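Local coordinates for ABC transporter substrate-binding protein (Streptococcus pneumoniae, PDB 4OHN) that binds histidine between its two lobes and probably delivers amino acids to a membrane-bound ABC importer, at residues A[20-25]-A[78-83]; A[107-112]-A[176-181]. All coordinates share one frame; numbering follows the deposited sequence.

Interaction 1: residues A[20-25]-A[78-83]; sequences ITIGFD and IDLIWN. With HIS (histidine), chain B.
Strand 20-24 runs parallel to 80-81, with Ile22 beside Leu80 and Gly23 beside Ile81, and backbone hydrogen bonds carry the register. Gly23 N donates to Leu80 O (2.9 Å, 171° at the hydrogen), and Gly23 O accepts the longer but equally straight bond from Trp82 N. Where the second strand begins, Thr21 O takes two donors: Asp79 N at 2.8 Å and, weakly, Leu80 N.

A side chain extends this ladder. Asp79 has CG anti to its carbonyl carbon (chi1 -56°), which turns OD2 to Thr21 N at 3.0 Å; the N-H arrives on the anti side of the carboxylate, 23° out of its plane. OD1 of the same group forms a salt bridge with Arg213.

At the other end Asn83, with CG anti to its backbone N, carries its amide to the backbone of Asp25. Asn83 OD1 accepts a weak bond from Asp25 N and a firmer one from NE2 of the bound histidine (2.9 Å), while Asn83 ND2 reaches Asp25 O weakly and lies at the edge of the Phe24 ring. Asp25 OD2 approaches CE1 of the ligand imidazole at 3.3 Å and is itself hydrogen-bonded to Gln130 NE2; Asp25 OD1 is hydrogen-bonded to Thr27 OG1. The contact thus ends in the ligand pocket.

Apolar packing fills the face bearing Ile22 and Leu80. These two side chains lie side by side, and Ile22 CG2 meets Trp82 CB at 3.5 Å. On the other face, Ile78 CG2 sits against Gly23 CA at 3.9 Å.

The pairing belongs to the sheet of one lobe of a family 3 solute-binding protein, parallel at these strands: strand 58-63 flanks 20-24 on its other edge, and helices 43-53 and 217-232 cover Leu80 and Trp82.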
loop_
_atom_site.group_PDB
_atom_site.type_symbol
_atom_site.label_atom_id
_atom_site.label_comp_id
_atom_site.label_asym_id
_atom_site.label_seq_id
_atom_site.Cartn_x
_atom_site.Cartn_y
_atom_site.Cartn_z
ATOM N N ILE A 20 10.839 17.350 -1.548
ATOM C CA ILE A 20 10.876 16.064 -2.216
ATOM C C ILE A 20 9.443 15.746 -2.640
ATOM O O ILE A 20 8.497 16.096 -1.915
ATOM C CB ILE A 20 11.488 14.967 -1.308
ATOM C CG1 ILE A 20 11.764 13.718 -2.127
ATOM C CG2 ILE A 20 10.593 14.708 -0.100
ATOM C CD1 ILE A 20 12.710 12.743 -1.481
ATOM N N THR A 21 9.283 15.088 -3.785
ATOM C CA THR A 21 7.956 14.742 -4.287
ATOM C C THR A 21 7.675 13.267 -4.055
ATOM O O THR A 21 8.462 12.399 -4.427
ATOM C CB THR A 21 7.816 15.104 -5.766
ATOM O OG1 THR A 21 7.968 16.513 -5.895
ATOM C CG2 THR A 21 6.465 14.682 -6.332
ATOM N N ILE A 22 6.541 12.990 -3.424
ATOM C CA ILE A 22 6.166 11.636 -3.072
ATOM C C ILE A 22 4.843 11.271 -3.732
ATOM O O ILE A 22 3.849 11.971 -3.577
ATOM C CB ILE A 22 6.081 11.469 -1.549
ATOM C CG1 ILE A 22 7.420 11.882 -0.906
ATOM C CG2 ILE A 22 5.716 10.036 -1.195
ATOM C CD1 ILE A 22 7.496 11.594 0.589
ATOM N N GLY A 23 4.860 10.164 -4.455
ATOM C CA GLY A 23 3.683 9.685 -5.142
ATOM C C GLY A 23 2.921 8.655 -4.328
ATOM O O GLY A 23 3.488 7.867 -3.586
ATOM N N PHE A 24 1.602 8.667 -4.510
ATOM C CA PHE A 24 0.685 7.820 -3.749
ATOM C C PHE A 24 -0.645 7.674 -4.456
ATOM O O PHE A 24 -1.076 8.552 -5.174
ATOM C CB PHE A 24 0.495 8.336 -2.304
ATOM C CG PHE A 24 -0.299 9.621 -2.191
ATOM C CD1 PHE A 24 0.162 10.808 -2.741
ATOM C CD2 PHE A 24 -1.508 9.627 -1.537
ATOM C CE1 PHE A 24 -0.595 11.973 -2.641
ATOM C CE2 PHE A 24 -2.264 10.790 -1.451
ATOM C CZ PHE A 24 -1.803 11.945 -2.005
ATOM N N ASP A 25 -1.287 6.538 -4.220
ATOM C CA ASP A 25 -2.676 6.282 -4.593
ATOM C C ASP A 25 -3.521 6.964 -3.514
ATOM O O ASP A 25 -3.530 6.523 -2.363
ATOM C CB ASP A 25 -2.884 4.753 -4.591
ATOM C CG ASP A 25 -4.342 4.292 -4.695
ATOM O OD1 ASP A 25 -5.306 5.117 -4.693
ATOM O OD2 ASP A 25 -4.523 3.043 -4.736
ATOM N N ILE A 78 7.972 11.872 -9.791
ATOM C CA ILE A 78 7.984 11.703 -8.329
ATOM C C ILE A 78 9.373 11.199 -7.932
ATOM O O ILE A 78 10.105 10.685 -8.784
ATOM C CB ILE A 78 6.890 10.715 -7.841
ATOM C CG1 ILE A 78 7.148 9.301 -8.365
ATOM C CG2 ILE A 78 5.502 11.248 -8.255
ATOM C CD1 ILE A 78 6.125 8.267 -7.926
ATOM N N ASP A 79 9.725 11.344 -6.649
ATOM C CA ASP A 79 11.032 10.910 -6.137
ATOM C C ASP A 79 10.936 9.664 -5.249
ATOM O O ASP A 79 11.948 8.991 -5.034
ATOM C CB ASP A 79 11.677 12.059 -5.346
ATOM C CG ASP A 79 11.790 13.306 -6.172
ATOM O OD1 ASP A 79 12.286 13.173 -7.323
ATOM O OD2 ASP A 79 11.430 14.411 -5.696
ATOM N N LEU A 80 9.739 9.372 -4.726
ATOM C CA LEU A 80 9.493 8.215 -3.884
ATOM C C LEU A 80 8.102 7.720 -4.116
ATOM O O LEU A 80 7.210 8.494 -4.468
ATOM C CB LEU A 80 9.600 8.587 -2.409
ATOM C CG LEU A 80 10.971 9.013 -1.883
ATOM C CD1 LEU A 80 10.829 9.520 -0.479
ATOM C CD2 LEU A 80 11.945 7.844 -1.921
ATOM N N ILE A 81 7.925 6.422 -3.950
ATOM C CA ILE A 81 6.612 5.797 -3.837
ATOM C C ILE A 81 6.441 5.427 -2.357
ATOM O O ILE A 81 7.212 4.635 -1.814
ATOM C CB ILE A 81 6.477 4.547 -4.714
ATOM C CG1 ILE A 81 6.758 4.869 -6.191
ATOM C CG2 ILE A 81 5.097 3.913 -4.533
ATOM C CD1 ILE A 81 6.913 3.648 -7.073
ATOM N N TRP A 82 5.441 6.005 -1.707
ATOM C CA TRP A 82 5.279 5.829 -0.253
ATOM C C TRP A 82 3.786 5.859 0.022
ATOM O O TRP A 82 3.174 6.939 0.053
ATOM C CB TRP A 82 6.020 6.945 0.510
ATOM C CG TRP A 82 6.214 6.681 1.975
ATOM C CD1 TRP A 82 5.446 5.891 2.779
ATOM C CD2 TRP A 82 7.225 7.245 2.804
ATOM N NE1 TRP A 82 5.949 5.909 4.066
ATOM C CE2 TRP A 82 7.034 6.750 4.096
ATOM C CE3 TRP A 82 8.311 8.103 2.562
ATOM C CZ2 TRP A 82 7.892 7.070 5.139
ATOM C CZ3 TRP A 82 9.157 8.421 3.613
ATOM C CH2 TRP A 82 8.939 7.906 4.869
ATOM N N ASN A 83 3.195 4.673 0.159
ATOM C CA ASN A 83 1.740 4.505 0.200
ATOM C C ASN A 83 1.405 3.042 0.381
ATOM O O ASN A 83 0.815 2.401 -0.487
ATOM C CB ASN A 83 1.142 5.012 -1.125
ATOM C CG ASN A 83 -0.371 5.013 -1.172
ATOM O OD1 ASN A 83 -0.956 4.370 -2.052
ATOM N ND2 ASN A 83 -1.012 5.762 -0.285
HETATM N N HIS B . 0.239 -2.893 -1.131
HETATM C CA HIS B . -0.227 -2.928 -2.540
HETATM C C HIS B . 0.877 -2.502 -3.482
HETATM O O HIS B . 1.977 -2.136 -3.009
HETATM C CB HIS B . -1.540 -2.137 -2.748
HETATM C CG HIS B . -1.437 -0.641 -2.811
HETATM N ND1 HIS B . -2.251 0.094 -3.657
HETATM C CD2 HIS B . -0.727 0.268 -2.098
HETATM C CE1 HIS B . -2.018 1.380 -3.482
HETATM N NE2 HIS B . -1.102 1.515 -2.536
HETATM O OXT HIS B . 0.632 -2.553 -4.706
#

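Interaction 2: residues A[107-112]-A[176-181]; sequences VLVTKK and LLIDRV. With HIS (histidine), chain B.
Val107 and Ile178 exchange a reciprocal pair of backbone hydrogen bonds, Val107 N to Ile178 O and Ile178 N to Val107 O, both 2.9 Å long. Val109 and Leu176 repeat the exchange, with Val109 N to Leu176 O at 2.9 Å. Between them Leu108 and Leu177 form the non-hydrogen-bonded pair, where Leu177 CA points its hydrogen at Val107 O (3.4 Å).

On the face shared by Val109 and Ile178, Val109 CG2 meets Ile178 CG2 at 3.5 Å, the side chains crossing obliquely. On the opposite face Leu108, in one of its two conformers, brings CD2 to Leu177 CB at 4.1 Å. Val107 CG1 lies over one face of the Arg180 guanidinium and touches Arg180 CD at 3.8 Å; the arginine, extended from CG to NE, crosses the valine at about a right angle.

This is an antiparallel pairing in the sheet of the second lobe of the periplasmic-binding-protein fold, with the strand axes 129° apart. Strand 175-179 leads directly into helix 180-189. At that junction Asp179 occupies the N-cap position without a capping bond, and Asp179 OD2 instead accepts the amino N of bound histidine at 2.7 Å.

Weak hydrogen bonds from Asn104 and Gln106 also reach Asp179 OD2, while Phe161 and Phe208 pack against its side chain. Farther out, strand 196-200 lines the other edge of 102-111, and helix 161-169 packs on Leu176 and Ile178.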
loop_
_atom_site.group_PDB
_atom_site.type_symbol
_atom_site.label_atom_id
_atom_site.label_comp_id
_atom_site.label_asym_id
_atom_site.label_seq_id
_atom_site.Cartn_x
_atom_site.Cartn_y
_atom_site.Cartn_z
ATOM N N VAL A 107 -5.550 -10.356 1.771
ATOM C CA VAL A 107 -6.737 -11.076 2.229
ATOM C C VAL A 107 -7.778 -11.084 1.124
ATOM O O VAL A 107 -7.748 -10.287 0.175
ATOM C CB VAL A 107 -7.369 -10.440 3.498
ATOM C CG1 VAL A 107 -6.458 -10.640 4.731
ATOM C CG2 VAL A 107 -7.683 -8.985 3.306
ATOM N N LEU A 108 -8.701 -12.041 1.204
ATOM C CA LEU A 108 -9.949 -11.969 0.480
ATOM C C LEU A 108 -11.015 -11.336 1.334
ATOM O O LEU A 108 -11.100 -11.577 2.556
ATOM C CB LEU A 108 -10.433 -13.346 0.050
ATOM C CG LEU A 108 -9.811 -13.991 -1.174
ATOM C CD1 LEU A 108 -10.543 -15.278 -1.503
ATOM C CD2 LEU A 108 -9.825 -13.028 -2.358
ATOM N N VAL A 109 -11.826 -10.528 0.671
ATOM C CA VAL A 109 -13.027 -9.951 1.273
ATOM C C VAL A 109 -14.237 -10.447 0.469
ATOM O O VAL A 109 -14.262 -10.341 -0.759
ATOM C CB VAL A 109 -12.985 -8.413 1.316
ATOM C CG1 VAL A 109 -14.253 -7.844 1.941
ATOM C CG2 VAL A 109 -11.770 -7.945 2.115
ATOM N N THR A 110 -15.233 -11.000 1.171
ATOM C CA THR A 110 -16.471 -11.479 0.556
ATOM C C THR A 110 -17.632 -10.953 1.382
ATOM O O THR A 110 -17.475 -10.631 2.567
ATOM C CB THR A 110 -16.548 -13.017 0.524
ATOM O OG1 THR A 110 -16.554 -13.504 1.877
ATOM C CG2 THR A 110 -15.371 -13.612 -0.243
ATOM N N LYS A 111 -18.814 -10.851 0.792
ATOM C CA LYS A 111 -19.998 -10.561 1.603
ATOM C C LYS A 111 -20.280 -11.706 2.555
ATOM O O LYS A 111 -20.152 -12.876 2.183
ATOM C CB LYS A 111 -21.229 -10.398 0.729
ATOM C CG LYS A 111 -21.288 -9.142 -0.066
ATOM C CD LYS A 111 -22.654 -9.036 -0.729
ATOM C CE LYS A 111 -22.944 -7.668 -1.234
ATOM N NZ LYS A 111 -24.258 -7.625 -1.936
ATOM N N LYS A 112 -20.748 -11.411 3.764
ATOM C CA LYS A 112 -21.138 -12.515 4.647
ATOM C C LYS A 112 -22.252 -13.335 4.037
ATOM O O LYS A 112 -22.331 -14.532 4.262
ATOM C CB LYS A 112 -21.527 -12.007 6.027
ATOM C CG LYS A 112 -20.339 -11.514 6.837
ATOM C CD LYS A 112 -20.703 -11.333 8.308
ATOM C CE LYS A 112 -19.633 -10.613 9.108
ATOM N NZ LYS A 112 -18.367 -11.403 9.184
ATOM N N LEU A 176 -12.825 -10.083 -3.327
ATOM C CA LEU A 176 -11.833 -9.066 -3.650
ATOM C C LEU A 176 -10.528 -9.379 -2.924
ATOM O O LEU A 176 -10.518 -9.533 -1.703
ATOM C CB LEU A 176 -12.355 -7.676 -3.245
ATOM C CG LEU A 176 -11.380 -6.507 -3.415
ATOM C CD1 LEU A 176 -10.887 -6.354 -4.846
ATOM C CD2 LEU A 176 -12.079 -5.220 -2.922
ATOM N N LEU A 177 -9.452 -9.482 -3.698
ATOM C CA LEU A 177 -8.110 -9.651 -3.141
ATOM C C LEU A 177 -7.543 -8.274 -2.819
ATOM O O LEU A 177 -7.414 -7.441 -3.718
ATOM C CB LEU A 177 -7.234 -10.389 -4.152
ATOM C CG LEU A 177 -5.822 -10.791 -3.709
ATOM C CD1 LEU A 177 -5.880 -11.746 -2.519
ATOM C CD2 LEU A 177 -5.069 -11.422 -4.869
ATOM N N ILE A 178 -7.210 -8.029 -1.570
ATOM C CA ILE A 178 -6.923 -6.681 -1.087
ATOM C C ILE A 178 -6.028 -6.709 0.149
ATOM O O ILE A 178 -6.012 -7.676 0.908
ATOM C CB ILE A 178 -8.261 -5.939 -0.810
ATOM C CG1 ILE A 178 -8.045 -4.487 -0.364
ATOM C CG2 ILE A 178 -9.105 -6.700 0.191
ATOM C CD1 ILE A 178 -9.337 -3.669 -0.340
ATOM N N ASP A 179 -5.265 -5.649 0.369
ATOM C CA ASP A 179 -4.462 -5.510 1.567
ATOM C C ASP A 179 -5.311 -5.514 2.829
ATOM O O ASP A 179 -6.305 -4.802 2.920
ATOM C CB ASP A 179 -3.660 -4.199 1.505
ATOM C CG ASP A 179 -2.840 -4.096 0.264
ATOM O OD1 ASP A 179 -3.422 -3.966 -0.817
ATOM O OD2 ASP A 179 -1.604 -4.145 0.383
ATOM N N ARG A 180 -4.892 -6.277 3.837
ATOM C CA ARG A 180 -5.613 -6.341 5.099
ATOM C C ARG A 180 -5.694 -4.977 5.770
ATOM O O ARG A 180 -6.715 -4.626 6.330
ATOM C CB ARG A 180 -4.989 -7.381 6.026
ATOM C CG ARG A 180 -5.869 -7.765 7.226
ATOM C CD ARG A 180 -5.293 -9.006 7.929
ATOM N NE ARG A 180 -6.294 -9.785 8.647
ATOM C CZ ARG A 180 -6.107 -11.038 9.053
ATOM N NH1 ARG A 180 -4.965 -11.655 8.798
ATOM N NH2 ARG A 180 -7.063 -11.679 9.708
ATOM N N VAL A 181 -4.628 -4.177 5.727
ATOM C CA VAL A 181 -4.689 -2.883 6.408
ATOM C C VAL A 181 -5.769 -2.008 5.811
ATOM O O VAL A 181 -6.455 -1.284 6.512
ATOM C CB VAL A 181 -3.361 -2.084 6.400
ATOM C CG1 VAL A 181 -2.262 -2.864 7.108
ATOM C CG2 VAL A 181 -2.953 -1.667 4.976
HETATM N N HIS B . 0.239 -2.893 -1.131
HETATM C CA HIS B . -0.227 -2.928 -2.540
HETATM C C HIS B . 0.877 -2.502 -3.482
HETATM O O HIS B . 1.977 -2.136 -3.009
HETATM C CB HIS B . -1.540 -2.137 -2.748
HETATM C CG HIS B . -1.437 -0.641 -2.811
HETATM N ND1 HIS B . -2.251 0.094 -3.657
HETATM C CD2 HIS B . -0.727 0.268 -2.098
HETATM C CE1 HIS B . -2.018 1.380 -3.482
HETATM N NE2 HIS B . -1.102 1.515 -2.536
HETATM O OXT HIS B . 0.632 -2.553 -4.706
#

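Interactions 1 and 2 are both buried strand pairings of one mixed sheet, yet lie on opposite sides of the chain's centre, with their own centres about 25 Å apart. Their nearest atoms stay about 7 Å apart, and bound histidine bridges the interval: 20-25/78-83 supplies the imidazole end with Asn83, and 107-112/176-181 holds the amino group through Asp179. Both have backbone bonds and aliphatic packing; interaction 1, a parallel pair, adds side-chain-to-backbone bonds from Asp79 and Asn83, whereas all four hydrogen bonds across the antiparallel pair of interaction 2 run from backbone to backbone. Ligand contact from both lobes is consistent with the closed state of such binding proteins.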